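Local coordinates for protein SusD homolog (Bacteroides thetaiotaomicron, PDB 3SGH) that probably binds glycans at the outer face of the outer membrane, as SusD-family lipoproteins do, to serve their uptake through a partner transporter, at residues P86-V91 with L107-G112; V172-Y177 with S182-F187; V256-G261 with Q413-C418; N389-T394 with Y434-P439. All blocks are in the same frame, centred on the assembly; numbering follows the deposited sequence.

Interaction 1 of 4, residues P86-V91 with L107-G112; sequences PSFFLV and LTRVYG
Phe88 and Arg109 carry this contact, which joins helix 87-95 to the longer helix 100-120 in the alpha-helical framework of a SusD-like fold. The helices follow one another in the chain, separated by a short connection, and their backbones come within 7.0 Å between CA of Phe88 and CA of Arg109.

The apolar part is a CH-pi contact. Arg109 CD sits almost exactly over the middle of the Phe88 ring, 3.6 Å from its centroid and 8° off the ring normal. Both residues point their first bonds at the other helix; the arginine then runs straight out, with CG anti to the backbone N (chi1 -174°) and the chain extended as far as NE, which carries the methylene across the ring face.

The charged part is a flat stack with off-centre cation-pi character. The guanidinium lies over the same face, its plane inclined by 26° to the ring and its CZ displaced toward the CD2-CE2 side. No hydrogen bond links the two segments. The buried guanidinium is instead held by Tyr85, whose OH bonds to NE, and has a second aromatic neighbour in Tyr125; the ion pair of NH1 with Asp150 is long and weak. The closest approach across the contact is from Arg109 NH1 to Phe88 CE2, at 3.5 Å.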
# COMPACT_ATOMS: atom_id res chain seq x y z
N PRO A 86 -23.43 -0.66 1.09
CA PRO A 86 -24.12 0.26 2.02
C PRO A 86 -23.84 0.03 3.51
O PRO A 86 -24.43 0.70 4.34
CB PRO A 86 -25.62 0.01 1.69
CG PRO A 86 -25.67 -1.42 1.31
CD PRO A 86 -24.38 -1.65 0.52
N SER A 87 -22.97 -0.90 3.86
CA SER A 87 -22.81 -1.23 5.27
C SER A 87 -22.48 -0.02 6.13
O SER A 87 -22.97 0.05 7.24
CB SER A 87 -21.78 -2.33 5.48
OG SER A 87 -22.22 -3.50 4.82
N PHE A 88 -21.65 0.91 5.63
CA PHE A 88 -21.31 2.08 6.42
C PHE A 88 -22.57 2.83 6.90
O PHE A 88 -22.70 3.21 8.09
CB PHE A 88 -20.42 3.10 5.68
CG PHE A 88 -20.20 4.30 6.48
CD1 PHE A 88 -19.40 4.23 7.58
CD2 PHE A 88 -20.90 5.47 6.24
CE1 PHE A 88 -19.24 5.32 8.41
CE2 PHE A 88 -20.76 6.55 7.05
CZ PHE A 88 -19.93 6.48 8.15
N PHE A 89 -23.51 3.05 5.97
CA PHE A 89 -24.71 3.82 6.32
C PHE A 89 -25.67 3.03 7.17
O PHE A 89 -26.32 3.58 8.05
CB PHE A 89 -25.42 4.34 5.08
CG PHE A 89 -24.63 5.38 4.36
CD1 PHE A 89 -24.28 6.55 4.99
CD2 PHE A 89 -24.22 5.19 3.05
CE1 PHE A 89 -23.53 7.53 4.34
CE2 PHE A 89 -23.48 6.18 2.40
CZ PHE A 89 -23.13 7.33 3.04
N LEU A 90 -25.75 1.73 6.93
CA LEU A 90 -26.53 0.86 7.78
C LEU A 90 -26.01 0.88 9.22
O LEU A 90 -26.82 0.93 10.17
CB LEU A 90 -26.53 -0.56 7.22
CG LEU A 90 -27.29 -0.77 5.91
CD1 LEU A 90 -27.02 -2.19 5.39
CD2 LEU A 90 -28.80 -0.58 6.06
N VAL A 91 -24.69 0.88 9.40
CA VAL A 91 -24.11 0.95 10.74
C VAL A 91 -24.37 2.32 11.35
O VAL A 91 -24.74 2.45 12.51
CB VAL A 91 -22.60 0.65 10.78
CG1 VAL A 91 -22.01 0.94 12.16
CG2 VAL A 91 -22.34 -0.84 10.35
N LEU A 107 -13.59 4.24 10.84
CA LEU A 107 -12.17 3.87 10.60
C LEU A 107 -12.01 2.99 9.33
O LEU A 107 -11.12 3.19 8.53
CB LEU A 107 -11.60 3.18 11.81
CG LEU A 107 -10.17 2.64 11.68
CD1 LEU A 107 -9.16 3.77 11.42
CD2 LEU A 107 -9.84 1.86 13.01
N THR A 108 -12.89 2.03 9.19
CA THR A 108 -12.84 1.10 8.09
C THR A 108 -13.17 1.77 6.75
O THR A 108 -12.48 1.50 5.74
CB THR A 108 -13.71 -0.15 8.37
OG1 THR A 108 -13.35 -0.73 9.65
CG2 THR A 108 -13.49 -1.21 7.28
N ARG A 109 -14.17 2.64 6.74
CA ARG A 109 -14.47 3.49 5.59
C ARG A 109 -13.31 4.36 5.21
O ARG A 109 -12.92 4.40 4.08
CB ARG A 109 -15.67 4.38 5.90
CG ARG A 109 -16.18 5.22 4.74
CD ARG A 109 -17.29 6.06 5.20
NE ARG A 109 -17.80 6.92 4.13
CZ ARG A 109 -18.39 8.09 4.31
NH1 ARG A 109 -18.46 8.66 5.53
NH2 ARG A 109 -18.84 8.73 3.25
N VAL A 110 -12.72 5.06 6.20
CA VAL A 110 -11.55 5.87 5.92
C VAL A 110 -10.44 4.98 5.33
O VAL A 110 -9.80 5.39 4.37
CB VAL A 110 -11.04 6.66 7.14
CG1 VAL A 110 -9.59 7.23 6.86
CG2 VAL A 110 -12.05 7.80 7.59
N TYR A 111 -10.20 3.78 5.87
CA TYR A 111 -9.09 2.91 5.37
C TYR A 111 -9.28 2.60 3.88
O TYR A 111 -8.35 2.73 3.05
CB TYR A 111 -8.96 1.57 6.16
CG TYR A 111 -7.61 0.95 5.86
CD1 TYR A 111 -7.42 0.07 4.76
CD2 TYR A 111 -6.51 1.30 6.62
CE1 TYR A 111 -6.14 -0.43 4.49
CE2 TYR A 111 -5.25 0.79 6.35
CZ TYR A 111 -5.08 -0.07 5.29
OH TYR A 111 -3.81 -0.53 5.02
N GLY A 112 -10.51 2.28 3.53
CA GLY A 112 -10.83 1.88 2.19
C GLY A 112 -10.77 3.05 1.24
O GLY A 112 -10.30 2.92 0.11

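Interaction 2 of 4, residues V172-Y177 with S182-F187; sequences VVDQFY and SKWLKF
The indole of Trp184 is bonded at its N-H and packed on by two rings from the loop 172-177. Trp184 NE1 donates to Asp174 OD2 over 2.8 Å, at an N-H...O angle of 159°; the oxygen lies near the indole plane, whereas the N-H meets the carboxylate from above its own plane. OD2 also receives the backbone N of Gly179. The other oxygen, OD1, turns back on its own loop and accepts from Phe176 N and Tyr177 N, both on the same face of the carboxylate. The first of these bonds closes an Asx turn and the second, 3.0 Å from Tyr177 N to Asp174 OD1, is nearly straight. One aspartate thus shapes the loop and ties it to helix 181-198, the element that follows directly in this alpha-helical SusD-like fold.

The aromatic contacts form a cluster. Tyr177 sets its CD2 edge onto the indole face in a T-shaped pair, planes at 86°, with CD2 3.6 Å from Trp184 CE2. Phe176 meets the six-membered ring obliquely, through CB against CZ2. An alanine in place of Trp184 would probably leave Asp174 OD2 without its indole donor and open a gap beneath the Tyr177 edge.

Lys183 CB makes a CH-pi contact with Tyr177, resting over the centre of its ring 3.4 Å from the centroid, before the lysine chain bends at chi2 (-75°) and its NZ reaches Gly224 O.

At the hydroxyl end, Tyr177 OH bonds to Asp225 O and passes 3.7 Å from Phe187 CD2.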
# COMPACT_ATOMS: atom_id res chain seq x y z
N VAL A 172 -16.58 -10.10 19.25
CA VAL A 172 -17.34 -11.14 18.56
C VAL A 172 -16.96 -11.25 17.09
O VAL A 172 -17.03 -12.35 16.53
CB VAL A 172 -18.87 -10.90 18.67
CG1 VAL A 172 -19.65 -11.98 17.89
CG2 VAL A 172 -19.31 -10.91 20.11
N VAL A 173 -16.56 -10.12 16.48
CA VAL A 173 -16.34 -10.08 15.03
C VAL A 173 -14.91 -9.65 14.59
O VAL A 173 -14.56 -9.69 13.39
CB VAL A 173 -17.33 -9.11 14.34
CG1 VAL A 173 -18.79 -9.58 14.59
CG2 VAL A 173 -17.10 -7.70 14.74
N ASP A 174 -14.10 -9.26 15.56
CA ASP A 174 -12.80 -8.63 15.29
C ASP A 174 -11.67 -9.66 15.24
O ASP A 174 -11.05 -9.94 16.26
CB ASP A 174 -12.53 -7.60 16.36
CG ASP A 174 -11.18 -6.91 16.22
OD1 ASP A 174 -10.51 -7.01 15.13
OD2 ASP A 174 -10.80 -6.22 17.22
N GLN A 175 -11.33 -10.12 14.03
CA GLN A 175 -10.20 -11.02 13.83
C GLN A 175 -8.83 -10.35 13.88
O GLN A 175 -7.80 -11.04 13.87
CB GLN A 175 -10.35 -11.76 12.50
CG GLN A 175 -10.20 -10.94 11.21
CD GLN A 175 -11.50 -10.43 10.63
OE1 GLN A 175 -12.45 -10.12 11.37
NE2 GLN A 175 -11.54 -10.30 9.30
N PHE A 176 -8.80 -9.02 13.89
CA PHE A 176 -7.53 -8.27 13.90
C PHE A 176 -6.97 -8.16 15.31
O PHE A 176 -5.81 -8.56 15.56
CB PHE A 176 -7.77 -6.89 13.27
CG PHE A 176 -8.34 -6.99 11.87
CD1 PHE A 176 -7.50 -7.13 10.77
CD2 PHE A 176 -9.70 -7.02 11.68
CE1 PHE A 176 -8.02 -7.26 9.50
CE2 PHE A 176 -10.23 -7.17 10.41
CZ PHE A 176 -9.40 -7.28 9.31
N TYR A 177 -7.80 -7.67 16.22
CA TYR A 177 -7.38 -7.41 17.60
C TYR A 177 -8.33 -7.92 18.68
O TYR A 177 -8.17 -7.57 19.85
CB TYR A 177 -7.22 -5.92 17.75
CG TYR A 177 -6.14 -5.27 16.89
CD1 TYR A 177 -4.82 -5.73 16.90
CD2 TYR A 177 -6.42 -4.12 16.17
CE1 TYR A 177 -3.82 -5.09 16.17
CE2 TYR A 177 -5.40 -3.46 15.42
CZ TYR A 177 -4.11 -3.94 15.45
OH TYR A 177 -3.16 -3.26 14.74
N SER A 182 -7.37 -0.50 22.52
CA SER A 182 -6.05 0.12 22.60
C SER A 182 -5.22 -0.22 21.36
O SER A 182 -4.45 0.61 20.91
CB SER A 182 -5.30 -0.30 23.86
OG SER A 182 -5.97 0.23 24.99
N LYS A 183 -5.39 -1.42 20.82
CA LYS A 183 -4.67 -1.81 19.57
C LYS A 183 -5.27 -1.05 18.39
O LYS A 183 -4.54 -0.50 17.55
CB LYS A 183 -4.77 -3.29 19.30
CG LYS A 183 -4.06 -4.20 20.25
CD LYS A 183 -2.55 -4.20 20.07
CE LYS A 183 -1.82 -5.21 21.05
NZ LYS A 183 -2.06 -6.66 20.74
N TRP A 184 -6.60 -0.97 18.36
CA TRP A 184 -7.21 -0.17 17.31
C TRP A 184 -6.83 1.31 17.38
O TRP A 184 -6.73 2.00 16.35
CB TRP A 184 -8.72 -0.31 17.28
CG TRP A 184 -9.20 -1.57 16.67
CD1 TRP A 184 -9.78 -2.61 17.31
CD2 TRP A 184 -9.14 -1.94 15.28
NE1 TRP A 184 -10.12 -3.60 16.42
CE2 TRP A 184 -9.72 -3.22 15.17
CE3 TRP A 184 -8.67 -1.30 14.13
CZ2 TRP A 184 -9.83 -3.87 13.95
CZ3 TRP A 184 -8.76 -1.96 12.92
CH2 TRP A 184 -9.35 -3.24 12.85
N LEU A 185 -6.60 1.82 18.58
CA LEU A 185 -6.25 3.25 18.72
C LEU A 185 -4.89 3.51 18.11
O LEU A 185 -4.70 4.51 17.44
CB LEU A 185 -6.30 3.66 20.20
CG LEU A 185 -6.13 5.17 20.48
CD1 LEU A 185 -7.27 5.98 19.93
CD2 LEU A 185 -5.97 5.39 22.03
N LYS A 186 -3.92 2.63 18.38
CA LYS A 186 -2.60 2.73 17.78
C LYS A 186 -2.69 2.59 16.28
O LYS A 186 -2.04 3.34 15.55
CB LYS A 186 -1.63 1.68 18.39
CG LYS A 186 -1.21 2.02 19.81
CD LYS A 186 -0.26 0.97 20.40
CE LYS A 186 -1.05 -0.29 20.75
NZ LYS A 186 -0.53 -1.14 21.88
N PHE A 187 -3.52 1.64 15.82
CA PHE A 187 -3.76 1.45 14.36
C PHE A 187 -4.29 2.75 13.76
O PHE A 187 -3.77 3.25 12.72
CB PHE A 187 -4.75 0.30 14.13
CG PHE A 187 -5.05 0.03 12.68
CD1 PHE A 187 -6.05 0.76 12.03
CD2 PHE A 187 -4.43 -1.02 12.02
CE1 PHE A 187 -6.36 0.51 10.67
CE2 PHE A 187 -4.72 -1.28 10.66
CZ PHE A 187 -5.71 -0.50 9.98

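Interaction 3 of 4, residues V256-G261 with Q413-C418; sequences VSYMNG and QKWIAC
Trp415 drives the outer edge of its six-membered ring into the face of Tyr258, a T-shaped pair with planes at 78° and centroids 4.8 Å apart. Trp415 CZ3 does most of the touching: it stands over the middle of the phenol ring, 3.6 Å from Tyr258 CG, with CH2 beside it near CD1. Next to this pair, the selenium of Met259, a selenomethionine, packs against Ile416, with 4.0 Å between Met259 SE and Ile416 CG2, and its CE lies against the same methyl. The chain bends at chi3 (76°), which keeps CE alongside the Ile416 methyl instead of running into it.

These four buried side chains join helix 253-261 to helix 403-417, elements far apart in sequence, within the helical body of the SusD-like fold. The indole chain leaves with CG anti to the backbone N (chi1 166°), which sends the ring across to the other helix, and NE1 is tethered to Ser47 O. Further out, the backbone O of Ile416 is bonded by Tyr270 OH, while Tyr258 OH makes a weak hydrogen bond to Arg436 N and packs on Ser391.

A leucine at Tyr258 would probably deprive the indole edge of its flat aromatic seat and leave Arg436 N without this weak phenol partner. With no hydrogen bond between the two segments, their direct contact rests on dispersion and probably also on the weak attraction of the C-H edge of Trp415, slightly positive, for the tyrosine pi cloud.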
# COMPACT_ATOMS: atom_id res chain seq x y z
N VAL A 256 13.37 -7.90 -5.10
CA VAL A 256 14.32 -9.02 -4.96
C VAL A 256 15.75 -8.53 -5.25
O VAL A 256 16.69 -8.85 -4.54
CB VAL A 256 13.95 -10.22 -5.88
CG1 VAL A 256 15.01 -11.31 -5.78
CG2 VAL A 256 12.51 -10.76 -5.51
N SER A 257 15.93 -7.75 -6.32
CA SER A 257 17.25 -7.18 -6.67
C SER A 257 17.81 -6.22 -5.61
O SER A 257 19.02 -6.25 -5.29
CB SER A 257 17.19 -6.47 -8.03
OG SER A 257 16.97 -7.44 -9.03
N TYR A 258 16.98 -5.36 -5.05
CA TYR A 258 17.48 -4.53 -3.96
C TYR A 258 17.99 -5.43 -2.81
O TYR A 258 19.10 -5.25 -2.28
CB TYR A 258 16.39 -3.63 -3.40
CG TYR A 258 16.23 -2.24 -4.05
CD1 TYR A 258 15.61 -2.05 -5.27
CD2 TYR A 258 16.68 -1.12 -3.37
CE1 TYR A 258 15.43 -0.75 -5.80
CE2 TYR A 258 16.49 0.13 -3.87
CZ TYR A 258 15.89 0.32 -5.09
OH TYR A 258 15.68 1.60 -5.52
N MSE A 259 17.18 -6.40 -2.43
CA MSE A 259 17.52 -7.31 -1.34
C MSE A 259 18.69 -8.27 -1.62
O MSE A 259 19.47 -8.57 -0.71
CB MSE A 259 16.26 -8.05 -0.92
CG MSE A 259 15.22 -7.10 -0.30
SE MSE A 259 13.59 -8.00 0.21
CE MSE A 259 14.26 -8.87 1.84
N ASN A 260 18.87 -8.69 -2.87
CA ASN A 260 20.05 -9.48 -3.26
C ASN A 260 21.34 -8.64 -3.09
O ASN A 260 22.34 -9.12 -2.56
CB ASN A 260 19.94 -10.00 -4.69
CG ASN A 260 19.09 -11.26 -4.82
OD1 ASN A 260 18.93 -12.02 -3.86
ND2 ASN A 260 18.62 -11.53 -6.04
N GLY A 261 21.28 -7.38 -3.52
CA GLY A 261 22.43 -6.47 -3.41
C GLY A 261 22.83 -6.29 -1.96
O GLY A 261 24.02 -6.21 -1.64
N GLN A 413 14.38 1.38 3.10
CA GLN A 413 14.17 0.39 4.17
C GLN A 413 12.68 0.31 4.56
O GLN A 413 12.17 -0.75 4.86
CB GLN A 413 15.06 0.65 5.38
CG GLN A 413 16.50 0.37 5.09
CD GLN A 413 16.77 -1.12 4.86
OE1 GLN A 413 16.12 -1.95 5.43
NE2 GLN A 413 17.72 -1.44 3.99
N LYS A 414 11.98 1.43 4.51
CA LYS A 414 10.54 1.38 4.79
C LYS A 414 9.83 0.47 3.79
O LYS A 414 8.92 -0.32 4.14
CB LYS A 414 9.93 2.77 4.74
CG LYS A 414 8.42 2.81 4.93
CD LYS A 414 7.93 4.25 4.65
CE LYS A 414 6.45 4.42 4.66
NZ LYS A 414 6.04 5.76 4.18
N TRP A 415 10.22 0.63 2.52
CA TRP A 415 9.62 -0.12 1.42
C TRP A 415 9.91 -1.61 1.54
O TRP A 415 9.01 -2.44 1.37
CB TRP A 415 10.12 0.47 0.11
CG TRP A 415 9.86 -0.37 -1.09
CD1 TRP A 415 8.65 -0.66 -1.65
CD2 TRP A 415 10.86 -0.93 -1.93
NE1 TRP A 415 8.85 -1.38 -2.81
CE2 TRP A 415 10.20 -1.58 -2.98
CE3 TRP A 415 12.25 -0.97 -1.89
CZ2 TRP A 415 10.89 -2.26 -3.97
CZ3 TRP A 415 12.92 -1.59 -2.90
CH2 TRP A 415 12.25 -2.23 -3.91
N ILE A 416 11.13 -1.95 1.96
CA ILE A 416 11.49 -3.35 2.17
C ILE A 416 10.70 -3.91 3.34
O ILE A 416 10.16 -5.01 3.26
CB ILE A 416 13.00 -3.52 2.44
CG1 ILE A 416 13.74 -3.19 1.18
CG2 ILE A 416 13.33 -4.98 2.86
CD1 ILE A 416 15.32 -3.06 1.40
N ALA A 417 10.54 -3.11 4.39
CA ALA A 417 9.85 -3.54 5.61
C ALA A 417 8.33 -3.77 5.41
O ALA A 417 7.77 -4.74 5.95
CB ALA A 417 10.06 -2.54 6.75
N CYS A 418 7.68 -2.86 4.67
CA CYS A 418 6.23 -2.92 4.51
C CYS A 418 5.95 -3.85 3.35
O CYS A 418 5.78 -3.41 2.23
CB CYS A 418 5.67 -1.53 4.27
SG CYS A 418 5.93 -0.45 5.76

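Interaction 4 of 4, residues N389-T394 with Y434-P439; sequences NQSSIT and YPRIFP
The Arg436 guanidinium has Gln390 O over one face, about 3.5 Å above the plane and offset toward the rim, and a water at its edge. The ring of Phe438 is met at its edge by the side-chain amide of Asn389, whose ND2 lies 3.8 Å from Phe438 CE1; amide and ring planes stand 81° apart, and this is packing contact alone. ND2 has its hydrogen-bond partner elsewhere, in Gly372 O.

The Arg436 chain, extended from CG to NE, brings its CD against the 389-394 backbone, 3.7 Å from Gln390 O and close to Ser391 CB. Beyond it, NE forms a salt bridge with Glu408 of helix 403-417, and Ser391 OG bonds to the same carboxylate oxygen, OE2, so one acidic group holds both loops.

Two irregular loops of the SusD-like fold meet here, each shaped by a local turn. Asn389 OD1 accepts from Ser391 N at 2.9 Å, closing an Asx turn, and Arg436 is the centre of an inverse gamma turn.

Water bridges supply the hydrogen-bonded links between the two segments. One water accepts from Gln390 N and donates to Arg436 O, 2.8 Å away, joining backbone to backbone. The other links the side chains: it donates to Gln390 OE1 at 2.7 Å and accepts from Arg436 NH1 at 2.9 Å.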
# COMPACT_ATOMS: atom_id res chain seq x y z
N ASN A 389 20.09 -1.01 -11.56
CA ASN A 389 19.44 -0.34 -10.42
C ASN A 389 19.89 1.10 -10.36
O ASN A 389 21.10 1.40 -10.43
CB ASN A 389 19.77 -1.09 -9.13
CG ASN A 389 18.79 -0.84 -8.06
OD1 ASN A 389 18.45 0.31 -7.77
ND2 ASN A 389 18.32 -1.92 -7.42
N GLN A 390 18.93 2.02 -10.24
CA GLN A 390 19.31 3.40 -10.25
C GLN A 390 19.60 3.89 -8.85
O GLN A 390 20.09 5.01 -8.72
CB GLN A 390 18.26 4.25 -10.96
CG GLN A 390 18.14 3.87 -12.44
CD GLN A 390 17.32 4.87 -13.26
OE1 GLN A 390 16.78 5.86 -12.73
NE2 GLN A 390 17.22 4.61 -14.57
N SER A 391 19.40 3.05 -7.84
CA SER A 391 19.80 3.39 -6.47
C SER A 391 21.18 2.89 -6.07
O SER A 391 21.58 1.77 -6.42
CB SER A 391 18.77 2.83 -5.49
OG SER A 391 19.00 3.27 -4.17
N SER A 392 21.91 3.71 -5.31
CA SER A 392 23.19 3.31 -4.77
C SER A 392 23.18 3.40 -3.25
O SER A 392 24.26 3.35 -2.61
CB SER A 392 24.27 4.22 -5.34
OG SER A 392 23.91 5.60 -5.23
N ILE A 393 21.97 3.51 -2.68
CA ILE A 393 21.82 3.80 -1.26
C ILE A 393 22.25 2.62 -0.40
O ILE A 393 21.84 1.47 -0.61
CB ILE A 393 20.38 4.33 -0.92
CG1 ILE A 393 20.36 5.23 0.32
CG2 ILE A 393 19.37 3.19 -0.80
CD1 ILE A 393 21.13 6.62 0.14
N THR A 394 23.09 2.89 0.60
CA THR A 394 23.58 1.88 1.50
C THR A 394 22.74 1.84 2.76
O THR A 394 21.95 2.74 3.01
CB THR A 394 25.07 2.16 1.85
OG1 THR A 394 25.19 3.47 2.40
CG2 THR A 394 25.94 2.03 0.59
N TYR A 434 11.29 8.08 -4.38
CA TYR A 434 11.88 6.94 -3.69
C TYR A 434 10.77 6.07 -3.11
O TYR A 434 9.75 6.57 -2.69
CB TYR A 434 12.78 7.41 -2.52
CG TYR A 434 13.73 8.53 -2.84
CD1 TYR A 434 14.64 8.39 -3.87
CD2 TYR A 434 13.74 9.70 -2.09
CE1 TYR A 434 15.53 9.40 -4.20
CE2 TYR A 434 14.65 10.76 -2.41
CZ TYR A 434 15.52 10.59 -3.47
OH TYR A 434 16.44 11.54 -3.84
N PRO A 435 10.97 4.74 -3.03
CA PRO A 435 12.08 3.99 -3.61
C PRO A 435 12.06 4.05 -5.15
O PRO A 435 11.02 4.34 -5.76
CB PRO A 435 11.80 2.58 -3.12
CG PRO A 435 10.30 2.50 -3.12
CD PRO A 435 9.92 3.84 -2.53
N ARG A 436 13.21 3.81 -5.77
CA ARG A 436 13.34 3.87 -7.22
C ARG A 436 12.85 2.58 -7.88
O ARG A 436 13.62 1.72 -8.33
CB ARG A 436 14.76 4.19 -7.63
CG ARG A 436 15.37 5.39 -6.90
CD ARG A 436 16.72 5.69 -7.45
NE ARG A 436 17.47 6.63 -6.59
CZ ARG A 436 17.98 7.80 -6.98
NH1 ARG A 436 17.83 8.23 -8.23
NH2 ARG A 436 18.65 8.54 -6.12
N ILE A 437 11.53 2.49 -7.96
CA ILE A 437 10.83 1.31 -8.49
C ILE A 437 11.11 1.12 -9.97
O ILE A 437 11.03 2.08 -10.77
CB ILE A 437 9.30 1.43 -8.30
CG1 ILE A 437 8.95 1.57 -6.82
CG2 ILE A 437 8.58 0.26 -8.91
CD1 ILE A 437 9.65 0.50 -5.95
N PHE A 438 11.48 -0.09 -10.35
CA PHE A 438 11.76 -0.38 -11.75
C PHE A 438 10.51 -0.15 -12.62
O PHE A 438 9.48 -0.79 -12.40
CB PHE A 438 12.17 -1.82 -11.94
CG PHE A 438 13.44 -2.25 -11.25
CD1 PHE A 438 14.24 -1.39 -10.53
CD2 PHE A 438 13.88 -3.57 -11.44
CE1 PHE A 438 15.42 -1.88 -9.92
CE2 PHE A 438 15.02 -4.03 -10.88
CZ PHE A 438 15.81 -3.21 -10.13
N PRO A 439 10.64 0.69 -13.66
CA PRO A 439 9.49 0.90 -14.56
C PRO A 439 9.36 -0.26 -15.53
O PRO A 439 10.25 -1.10 -15.61
CB PRO A 439 9.90 2.14 -15.34
CG PRO A 439 11.40 2.01 -15.45
CD PRO A 439 11.82 1.47 -14.08
O HOH W 1 16.09 1.51 -9.57
O HOH W 2 16.30 7.23 -10.47

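Interactions 1 and 2 lie next to each other on one flank of the chain: Leu107 of helix 100-120 packs on Trp184 and Phe187 of helix 181-198. Interactions 3 and 4 adjoin in the same way, their centres about 10 Å apart, with Tyr258 against the 389-394 loop and Trp415 against Pro435; their segments alternate along the chain. All four are mainly buried, and interaction 4 alone includes an exposed residue, Gln390. The helix-helix contacts, 1 and 3, lack cross-segment hydrogen bonds, one using a cation on a ring and the other ring on ring. Where loops take part, polar links appear: a direct one in interaction 2, water-mediated ones in interaction 4.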